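PDB 6Q9M: RIM-binding protein, isoform F from Drosophila melanogaster, which probably serves as an active-zone scaffold, coupling synaptic vesicle recruitment to release sites, and here contributes its central array of fibronectin type III domains. Local coordinates for residues A[86-91]-A[146-151]; A[91-96]-A[121-126]; A[158-163]-A[200-205]. All blocks are in the same frame, centred on the assembly; numbering follows the deposited sequence.

Interaction 1 (A[86-91]-A[146-151])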
loop_
_atom_site.group_PDB
_atom_site.type_symbol
_atom_site.label_atom_id
_atom_site.label_comp_id
_atom_site.label_asym_id
_atom_site.label_seq_id
_atom_site.Cartn_x
_atom_site.Cartn_y
_atom_site.Cartn_z
ATOM N N THR A 86 -2.060 16.567 -5.062
ATOM C CA THR A 86 -1.559 16.486 -3.694
ATOM C C THR A 86 -0.524 15.375 -3.560
ATOM O O THR A 86 -0.420 14.488 -4.409
ATOM C CB THR A 86 -2.679 16.247 -2.664
ATOM O OG1 THR A 86 -3.328 14.999 -2.935
ATOM C CG2 THR A 86 -3.712 17.371 -2.697
ATOM N N SER A 87 0.246 15.445 -2.477
ATOM C CA SER A 87 1.099 14.349 -2.045
ATOM C C SER A 87 0.295 13.387 -1.165
ATOM O O SER A 87 -0.814 13.695 -0.718
ATOM C CB SER A 87 2.317 14.875 -1.288
ATOM O OG SER A 87 1.909 15.663 -0.180
ATOM N N ARG A 88 0.872 12.212 -0.907
ATOM C CA ARG A 88 0.192 11.175 -0.140
ATOM C C ARG A 88 0.463 11.331 1.348
ATOM O O ARG A 88 1.494 11.864 1.762
ATOM C CB ARG A 88 0.627 9.791 -0.596
ATOM C CG ARG A 88 0.488 9.592 -2.087
ATOM C CD ARG A 88 0.524 8.129 -2.454
ATOM N NE ARG A 88 0.471 7.937 -3.899
ATOM C CZ ARG A 88 -0.634 7.630 -4.571
ATOM N NH1 ARG A 88 -1.781 7.475 -3.918
ATOM N NH2 ARG A 88 -0.588 7.469 -5.893
ATOM N N ASP A 89 -0.490 10.862 2.158
ATOM C CA ASP A 89 -0.331 10.937 3.610
ATOM C C ASP A 89 0.942 10.231 4.071
ATOM O O ASP A 89 1.644 10.730 4.960
ATOM C CB ASP A 89 -1.551 10.321 4.315
ATOM C CG ASP A 89 -2.775 11.238 4.308
ATOM O OD1 ASP A 89 -3.901 10.736 4.496
ATOM O OD2 ASP A 89 -2.623 12.462 4.118
ATOM N N ALA A 90 1.262 9.075 3.468
ATOM C CA ALA A 90 2.373 8.240 3.915
ATOM C C ALA A 90 3.718 8.929 3.819
ATOM O O ALA A 90 4.697 8.417 4.385
ATOM C CB ALA A 90 2.442 6.947 3.092
ATOM N N ALA A 91 3.809 10.046 3.098
ATOM C CA ALA A 91 5.069 10.766 3.012
ATOM C C ALA A 91 5.260 11.753 4.141
ATOM O O ALA A 91 6.399 12.105 4.443
ATOM C CB ALA A 91 5.182 11.498 1.679
ATOM N N GLY A 146 10.535 10.085 4.593
ATOM C CA GLY A 146 9.630 10.564 3.573
ATOM C C GLY A 146 9.388 9.581 2.453
ATOM O O GLY A 146 8.512 9.825 1.614
ATOM N N MET A 147 10.139 8.487 2.401
ATOM C CA MET A 147 9.955 7.463 1.379
ATOM C C MET A 147 9.119 6.330 1.944
ATOM O O MET A 147 9.394 5.845 3.046
ATOM C CB MET A 147 11.291 6.908 0.903
ATOM C CG MET A 147 11.221 6.413 -0.516
ATOM S SD MET A 147 11.727 7.723 -1.630
ATOM C CE MET A 147 13.490 7.401 -1.721
ATOM N N TYR A 148 8.103 5.908 1.184
ATOM C CA TYR A 148 7.167 4.870 1.609
ATOM C C TYR A 148 6.991 3.787 0.553
ATOM O O TYR A 148 6.069 2.971 0.657
ATOM C CB TYR A 148 5.801 5.484 1.935
ATOM C CG TYR A 148 5.230 6.281 0.786
ATOM C CD1 TYR A 148 5.611 7.601 0.572
ATOM C CD2 TYR A 148 4.323 5.712 -0.096
ATOM C CE1 TYR A 148 5.093 8.342 -0.485
ATOM C CE2 TYR A 148 3.786 6.456 -1.169
ATOM C CZ TYR A 148 4.182 7.764 -1.352
ATOM O OH TYR A 148 3.672 8.510 -2.408
ATOM N N ARG A 149 7.827 3.779 -0.474
ATOM C CA ARG A 149 7.784 2.785 -1.532
ATOM C C ARG A 149 9.212 2.422 -1.874
ATOM O O ARG A 149 10.113 3.266 -1.793
ATOM C CB ARG A 149 7.100 3.304 -2.811
ATOM C CG ARG A 149 5.587 3.354 -2.790
ATOM C CD ARG A 149 5.031 3.354 -4.229
ATOM N NE ARG A 149 4.017 4.379 -4.462
ATOM C CZ ARG A 149 2.771 4.343 -3.985
ATOM N NH1 ARG A 149 2.385 3.326 -3.226
ATOM N NH2 ARG A 149 1.913 5.332 -4.254
ATOM N N HIS A 150 9.407 1.176 -2.291
ATOM C CA HIS A 150 10.708 0.785 -2.817
ATOM C C HIS A 150 10.581 -0.474 -3.655
ATOM O O HIS A 150 9.947 -1.445 -3.229
ATOM C CB HIS A 150 11.719 0.550 -1.703
ATOM C CG HIS A 150 13.057 0.168 -2.221
ATOM N ND1 HIS A 150 13.890 1.074 -2.835
ATOM C CD2 HIS A 150 13.688 -1.027 -2.276
ATOM C CE1 HIS A 150 14.992 0.463 -3.224
ATOM N NE2 HIS A 150 14.883 -0.815 -2.917
ATOM N N THR A 151 11.210 -0.465 -4.821
ATOM C CA THR A 151 11.252 -1.647 -5.669
ATOM C C THR A 151 12.349 -2.600 -5.203
ATOM O O THR A 151 13.508 -2.197 -5.070
ATOM C CB THR A 151 11.499 -1.245 -7.117
ATOM O OG1 THR A 151 10.456 -0.364 -7.555
ATOM C CG2 THR A 151 11.526 -2.490 -7.987
#

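Interaction 2 (A[91-96]-A[121-126])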
loop_
_atom_site.group_PDB
_atom_site.type_symbol
_atom_site.label_atom_id
_atom_site.label_comp_id
_atom_site.label_asym_id
_atom_site.label_seq_id
_atom_site.Cartn_x
_atom_site.Cartn_y
_atom_site.Cartn_z
ATOM N N ALA A 91 3.809 10.046 3.098
ATOM C CA ALA A 91 5.069 10.766 3.012
ATOM C C ALA A 91 5.260 11.753 4.141
ATOM O O ALA A 91 6.399 12.105 4.443
ATOM C CB ALA A 91 5.182 11.498 1.679
ATOM N N CYS A 92 4.185 12.218 4.770
ATOM C CA CYS A 92 4.296 13.170 5.877
ATOM C C CYS A 92 3.210 12.811 6.884
ATOM O O CYS A 92 2.076 13.298 6.793
ATOM C CB CYS A 92 4.175 14.610 5.404
ATOM S SG CYS A 92 4.671 15.805 6.653
ATOM N N THR A 93 3.571 11.971 7.851
ATOM C CA THR A 93 2.582 11.441 8.771
ATOM C C THR A 93 3.233 11.047 10.086
ATOM O O THR A 93 4.421 10.712 10.141
ATOM C CB THR A 93 1.847 10.240 8.191
ATOM O OG1 THR A 93 0.663 10.013 8.969
ATOM C CG2 THR A 93 2.739 8.979 8.245
ATOM N N MET A 94 2.435 11.126 11.150
ATOM C CA MET A 94 2.885 10.701 12.470
ATOM C C MET A 94 1.679 10.342 13.326
ATOM O O MET A 94 0.574 10.869 13.137
ATOM C CB MET A 94 3.722 11.781 13.165
ATOM C CG MET A 94 2.919 13.024 13.539
ATOM S SD MET A 94 3.853 14.197 14.564
ATOM C CE MET A 94 2.611 15.470 14.808
ATOM N N ILE A 95 1.906 9.444 14.272
ATOM C CA ILE A 95 0.872 9.013 15.197
ATOM C C ILE A 95 1.194 9.550 16.578
ATOM O O ILE A 95 2.356 9.515 17.008
ATOM C CB ILE A 95 0.757 7.480 15.211
ATOM C CG1 ILE A 95 0.405 6.977 13.811
ATOM C CG2 ILE A 95 -0.275 7.044 16.229
ATOM C CD1 ILE A 95 0.547 5.476 13.659
ATOM N N ILE A 96 0.167 10.067 17.248
ATOM C CA ILE A 96 0.277 10.616 18.589
ATOM C C ILE A 96 -0.765 9.945 19.474
ATOM O O ILE A 96 -1.729 9.349 18.989
ATOM C CB ILE A 96 0.077 12.138 18.590
ATOM C CG1 ILE A 96 -1.350 12.446 18.123
ATOM C CG2 ILE A 96 1.075 12.800 17.667
ATOM C CD1 ILE A 96 -1.694 13.909 18.172
ATOM N N SER A 121 5.285 -1.081 -0.744
ATOM C CA SER A 121 4.751 0.129 -0.132
ATOM C C SER A 121 4.408 -0.135 1.332
ATOM O O SER A 121 4.165 -1.280 1.741
ATOM C CB SER A 121 3.487 0.604 -0.854
ATOM O OG SER A 121 3.724 0.748 -2.247
ATOM N N TRP A 122 4.364 0.943 2.118
ATOM C CA TRP A 122 3.968 0.842 3.516
ATOM C C TRP A 122 3.464 2.196 4.001
ATOM O O TRP A 122 3.563 3.216 3.309
ATOM C CB TRP A 122 5.123 0.351 4.398
ATOM C CG TRP A 122 6.329 1.231 4.383
ATOM C CD1 TRP A 122 6.644 2.203 5.286
ATOM C CD2 TRP A 122 7.402 1.207 3.428
ATOM N NE1 TRP A 122 7.850 2.785 4.953
ATOM C CE2 TRP A 122 8.329 2.198 3.812
ATOM C CE3 TRP A 122 7.666 0.444 2.285
ATOM C CZ2 TRP A 122 9.492 2.460 3.085
ATOM C CZ3 TRP A 122 8.812 0.695 1.580
ATOM C CH2 TRP A 122 9.717 1.699 1.982
ATOM N N LEU A 123 2.890 2.176 5.197
ATOM C CA LEU A 123 2.480 3.378 5.901
ATOM C C LEU A 123 3.339 3.483 7.146
ATOM O O LEU A 123 3.193 2.659 8.056
ATOM C CB LEU A 123 0.996 3.328 6.269
ATOM C CG LEU A 123 0.404 4.576 6.948
ATOM C CD1 LEU A 123 0.659 5.839 6.111
ATOM C CD2 LEU A 123 -1.104 4.402 7.224
ATOM N N PRO A 124 4.273 4.423 7.215
ATOM C CA PRO A 124 5.099 4.542 8.414
ATOM C C PRO A 124 4.256 5.034 9.576
ATOM O O PRO A 124 3.208 5.654 9.394
ATOM C CB PRO A 124 6.159 5.578 8.020
ATOM C CG PRO A 124 5.537 6.375 6.933
ATOM C CD PRO A 124 4.582 5.459 6.212
ATOM N N ALA A 125 4.719 4.722 10.790
ATOM C CA ALA A 125 4.151 5.333 11.979
ATOM C C ALA A 125 4.643 6.758 12.160
ATOM O O ALA A 125 3.915 7.592 12.712
ATOM C CB ALA A 125 4.495 4.513 13.221
ATOM N N ASN A 126 5.854 7.055 11.696
ATOM C CA ASN A 126 6.398 8.418 11.728
ATOM C C ASN A 126 7.326 8.570 10.532
ATOM O O ASN A 126 8.337 7.867 10.434
ATOM C CB ASN A 126 7.148 8.696 13.035
ATOM C CG ASN A 126 7.606 10.133 13.148
ATOM O OD1 ASN A 126 8.247 10.672 12.242
ATOM N ND2 ASN A 126 7.267 10.772 14.265
#

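Interaction 3 (A[158-163]-A[200-205])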
loop_
_atom_site.group_PDB
_atom_site.type_symbol
_atom_site.label_atom_id
_atom_site.label_comp_id
_atom_site.label_asym_id
_atom_site.label_seq_id
_atom_site.Cartn_x
_atom_site.Cartn_y
_atom_site.Cartn_z
ATOM N N SER A 158 8.285 -17.418 -9.707
ATOM C CA SER A 158 7.392 -18.413 -9.103
ATOM C C SER A 158 7.806 -18.781 -7.675
ATOM O O SER A 158 7.718 -19.937 -7.261
ATOM C CB SER A 158 7.309 -19.666 -9.978
ATOM O OG SER A 158 6.046 -20.278 -9.828
ATOM N N THR A 159 8.241 -17.785 -6.908
ATOM C CA THR A 159 8.826 -17.999 -5.593
ATOM C C THR A 159 8.117 -17.134 -4.570
ATOM O O THR A 159 7.729 -15.994 -4.862
ATOM C CB THR A 159 10.332 -17.660 -5.559
ATOM O OG1 THR A 159 11.020 -18.379 -6.590
ATOM C CG2 THR A 159 10.927 -18.014 -4.193
ATOM N N GLN A 160 7.966 -17.677 -3.369
ATOM C CA GLN A 160 7.265 -17.000 -2.296
ATOM C C GLN A 160 8.224 -16.141 -1.496
ATOM O O GLN A 160 9.322 -16.577 -1.149
ATOM C CB GLN A 160 6.593 -18.000 -1.366
ATOM C CG GLN A 160 5.190 -18.325 -1.782
ATOM C CD GLN A 160 4.910 -19.791 -1.664
ATOM O OE1 GLN A 160 5.781 -20.567 -1.273
ATOM N NE2 GLN A 160 3.697 -20.190 -2.007
ATOM N N TYR A 161 7.776 -14.934 -1.161
ATOM C CA TYR A 161 8.592 -13.989 -0.428
ATOM C C TYR A 161 7.764 -13.362 0.683
ATOM O O TYR A 161 6.573 -13.078 0.507
ATOM C CB TYR A 161 9.144 -12.915 -1.356
ATOM C CG TYR A 161 10.193 -13.439 -2.300
ATOM C CD1 TYR A 161 11.471 -13.762 -1.840
ATOM C CD2 TYR A 161 9.907 -13.637 -3.650
ATOM C CE1 TYR A 161 12.437 -14.231 -2.702
ATOM C CE2 TYR A 161 10.873 -14.127 -4.523
ATOM C CZ TYR A 161 12.137 -14.424 -4.038
ATOM O OH TYR A 161 13.109 -14.896 -4.888
ATOM N N ARG A 162 8.403 -13.180 1.834
ATOM C CA ARG A 162 7.859 -12.404 2.936
ATOM C C ARG A 162 8.734 -11.175 3.118
ATOM O O ARG A 162 9.930 -11.299 3.413
ATOM C CB ARG A 162 7.819 -13.232 4.214
ATOM C CG ARG A 162 7.426 -12.428 5.443
ATOM C CD ARG A 162 6.998 -13.361 6.564
ATOM N NE ARG A 162 5.676 -13.929 6.322
ATOM C CZ ARG A 162 5.087 -14.781 7.154
ATOM N NH1 ARG A 162 5.724 -15.139 8.263
ATOM N NH2 ARG A 162 3.874 -15.278 6.884
ATOM N N VAL A 163 8.145 -9.993 2.985
ATOM C CA VAL A 163 8.907 -8.760 3.130
ATOM C C VAL A 163 8.338 -7.985 4.306
ATOM O O VAL A 163 7.112 -7.908 4.468
ATOM C CB VAL A 163 8.910 -7.940 1.816
ATOM C CG1 VAL A 163 7.553 -7.854 1.251
ATOM C CG2 VAL A 163 9.505 -6.539 2.054
ATOM N N ASP A 200 3.087 -11.103 2.333
ATOM C CA ASP A 200 3.439 -12.312 1.608
ATOM C C ASP A 200 2.978 -12.176 0.164
ATOM O O ASP A 200 1.851 -11.741 -0.092
ATOM C CB ASP A 200 2.791 -13.552 2.239
ATOM C CG ASP A 200 3.382 -13.897 3.606
ATOM O OD1 ASP A 200 4.598 -13.641 3.833
ATOM O OD2 ASP A 200 2.625 -14.426 4.456
ATOM N N PHE A 201 3.845 -12.553 -0.775
ATOM C CA PHE A 201 3.496 -12.546 -2.190
ATOM C C PHE A 201 4.363 -13.571 -2.905
ATOM O O PHE A 201 5.318 -14.106 -2.338
ATOM C CB PHE A 201 3.667 -11.144 -2.806
ATOM C CG PHE A 201 5.105 -10.735 -3.023
ATOM C CD1 PHE A 201 5.824 -10.101 -2.012
ATOM C CD2 PHE A 201 5.731 -10.963 -4.243
ATOM C CE1 PHE A 201 7.147 -9.718 -2.206
ATOM C CE2 PHE A 201 7.069 -10.583 -4.452
ATOM C CZ PHE A 201 7.777 -9.967 -3.429
ATOM N N ARG A 202 4.015 -13.851 -4.163
ATOM C CA ARG A 202 4.758 -14.787 -5.002
ATOM C C ARG A 202 5.166 -14.108 -6.301
ATOM O O ARG A 202 4.382 -13.349 -6.878
ATOM C CB ARG A 202 3.934 -16.032 -5.337
ATOM C CG ARG A 202 4.724 -17.021 -6.201
ATOM C CD ARG A 202 3.919 -18.216 -6.708
ATOM N NE ARG A 202 2.886 -18.675 -5.790
ATOM C CZ ARG A 202 2.984 -19.784 -5.067
ATOM N NH1 ARG A 202 4.076 -20.528 -5.157
ATOM N NH2 ARG A 202 1.996 -20.147 -4.258
ATOM N N THR A 203 6.384 -14.375 -6.773
ATOM C CA THR A 203 6.753 -13.788 -8.053
ATOM C C THR A 203 6.031 -14.504 -9.196
ATOM O O THR A 203 5.495 -15.601 -9.035
ATOM C CB THR A 203 8.268 -13.807 -8.257
ATOM O OG1 THR A 203 8.818 -15.098 -7.922
ATOM C CG2 THR A 203 8.909 -12.732 -7.393
ATOM N N LEU A 204 5.972 -13.841 -10.349
ATOM C CA LEU A 204 5.341 -14.426 -11.525
ATOM C C LEU A 204 6.221 -15.537 -12.101
ATOM O O LEU A 204 7.404 -15.667 -11.778
ATOM C CB LEU A 204 5.067 -13.357 -12.582
ATOM C CG LEU A 204 4.217 -12.144 -12.195
ATOM C CD1 LEU A 204 4.126 -11.223 -13.378
ATOM C CD2 LEU A 204 2.815 -12.538 -11.720
ATOM N N THR A 205 5.640 -16.303 -13.021
ATOM C CA THR A 205 6.312 -17.445 -13.631
ATOM C C THR A 205 7.005 -17.014 -14.915
ATOM O O THR A 205 6.446 -16.266 -15.719
ATOM C CB THR A 205 5.328 -18.584 -13.920
ATOM O OG1 THR A 205 4.449 -18.762 -12.798
ATOM C CG2 THR A 205 6.085 -19.892 -14.155
#

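Interaction 1 (A[86-91]-A[146-151])
Ala91 and Gly146 bring the two backbones closest, their CA atoms 4.6 Å apart, while those of Ala90 and Tyr148 are 6.3 Å apart with side chains between. Segment 86-91 closes into a short 3-10 turn held by Ala91 N to Arg88 O at 3.2 Å. Gly146, in the loop before strand 149-152, has a phi of 85°, where a side chain would press on the preceding carbonyl, so glycine suits the place. No hydrogen bond joins the segments; the contact rests on side-chain packing.

Tyr148 carries it. Its CG sits between its backbone N and carbonyl carbon (chi1 56°), and the ring turns one face to Ala90, whose CB lies 4.1 Å from the ring centroid in a CH-pi contact, 26° off the normal. Ala91 CB meets the ring obliquely at CE1, 3.8 Å away. The small alanines let the turn come down onto the aromatic. Beyond them the extended chain of Arg88 crosses the tyrosine at about a right angle, its CD 3.2 Å from Tyr148 OH. Two like charges come together: Arg88 NE is 3.0 Å from Arg149 NH2, which stands over one face of the Arg88 guanidinium. Asp6 OD1 forms salt bridges with both and probably offsets their repulsion; Tyr148 OH bonds it weakly. An alanine in place of Tyr148 would remove the ring face that Ala90 CB meets, probably opening a gap beside both alanines and the Arg88 methylenes and costing Asp6 that weak bond.

The turn belongs to the loop between strands 73-81 and 93-96 of the first fibronectin type III domain, tied back by the Asp89-Arg78 salt bridge. Tyr148 precedes strand 149-152 of the second domain and bonds through its backbone to Trp122 on strand 118-123; the contact joins one domain's loop to the other's sheet.

Interaction 2 (A[91-96]-A[121-126])
Met94 and Asn126 form a single backbone bridge where strand 93-96 meets the loop that follows strand 118-123. Ala125 O does most of the work: it accepts a weak hydrogen bond from Ile95 N at 3.1 Å, bent to 126° at the hydrogen, and lies 3.3 Å from Met94 CA in a CA-H...O contact. A second such contact sets Asn126 CA 3.4 Å from Thr93 O. The touching parts run 72° apart, consistent with a single bridge rather than a continued strand pair.

Side chains flank this bridge. Thr93 CG2 rests 3.5 Å from Pro124 O and 4.0 Å from Pro124 CG, the methyl meeting the proline ring while the hydroxyl, anti to the backbone N (chi1 -164°), is directed to Ile75 O and Arg74 NH1. Ile95 is long enough to reach the loop, its CD1 4.1 Å from Ala125 CB, and the small alanine lets the loop approach.

One shell out, the same Arg74 NH1 also bonds Pro124 O, tying strand to loop, and Ser127 OG accepts from Thr93 N. Asn126 OD1 is turned to Asn128 N within its own loop.

Strand 93-96 is an outermost strand of the first domain's sheet, paired on its inner side with strand 73-81; along its other edge the second domain's loop adds this brief bridge.

Interaction 3 (A[158-163]-A[200-205])
Arg162 reaches Asp200 because its chain leaves with CG anti to the backbone N and then bends at chi3 (-74°), which turns NE toward the neighbouring strand and Asp200. The guanidinium meets the carboxylate side-on and nearly coplanar, planes 15° apart: Arg162 NE binds Asp200 OD1 at 2.7 Å, and Arg162 NH2 binds OD2 of Asp200 at 2.9 Å. Both oxygens use their syn lone pairs.

On the other face of the sheet, Phe201 CG sits between its backbone N and carbonyl carbon (chi1 74°), and the ring beyond it receives Tyr161 CB over one face, 4.2 Å from the Phe201 centroid, while Val163 CG1 meets the ring's edge. The two aromatic rings themselves are oblique to each other. Thr203 CG2 touches the edge of the Tyr161 ring at CE2, 3.7 Å away.

Tyr161 and Phe201 are an antiparallel hydrogen-bonded pair, with Tyr161 N to Phe201 O at 2.8 Å and Phe201 N to Tyr161 O at 3.1 Å. Past the strand ends, Thr203 grips Thr159 twice: its N donates to Thr159 O, and its OG1 accepts from Thr159 N at 2.9 Å. A threonine suits this place, giving hydroxyl and methyl separate tasks. Tyr161 OH bonds Ala156 N, the tyrosine corner common in fibronectin type III domains, while Ala156 O takes up Thr203 OG1.

Chemically the two faces differ. The one carrying Tyr161, Val163 and Phe201 is largely apolar and turned toward the opposing sheet, where Val163 meets Ile120 and Phe201 meets Ala118, whereas the charged face is exposed, so water would probably temper the strength of the Arg162-Asp200 salt bridge while its paired bonds still fix how the two groups are turned.

How the interactions relate
Interactions 1 and 2 lie side by side, centres about 9 Å apart, and share Ala91; both join the first fibronectin type III domain to the second. They converge on one sheet, since strands 149-152 and 118-123 are neighbours in it. Along the chain, interaction 2 falls within the span bracketed by interaction 1, and interaction 3 follows both. Interaction 3 stands about 23 Å from interaction 1 and about 26 Å from interaction 2, centre to centre, in the second domain's other sheet. The first two probably help set the relative placement of two domains, whereas the third adds the outermost strand, 198-202, to a sheet within the second domain.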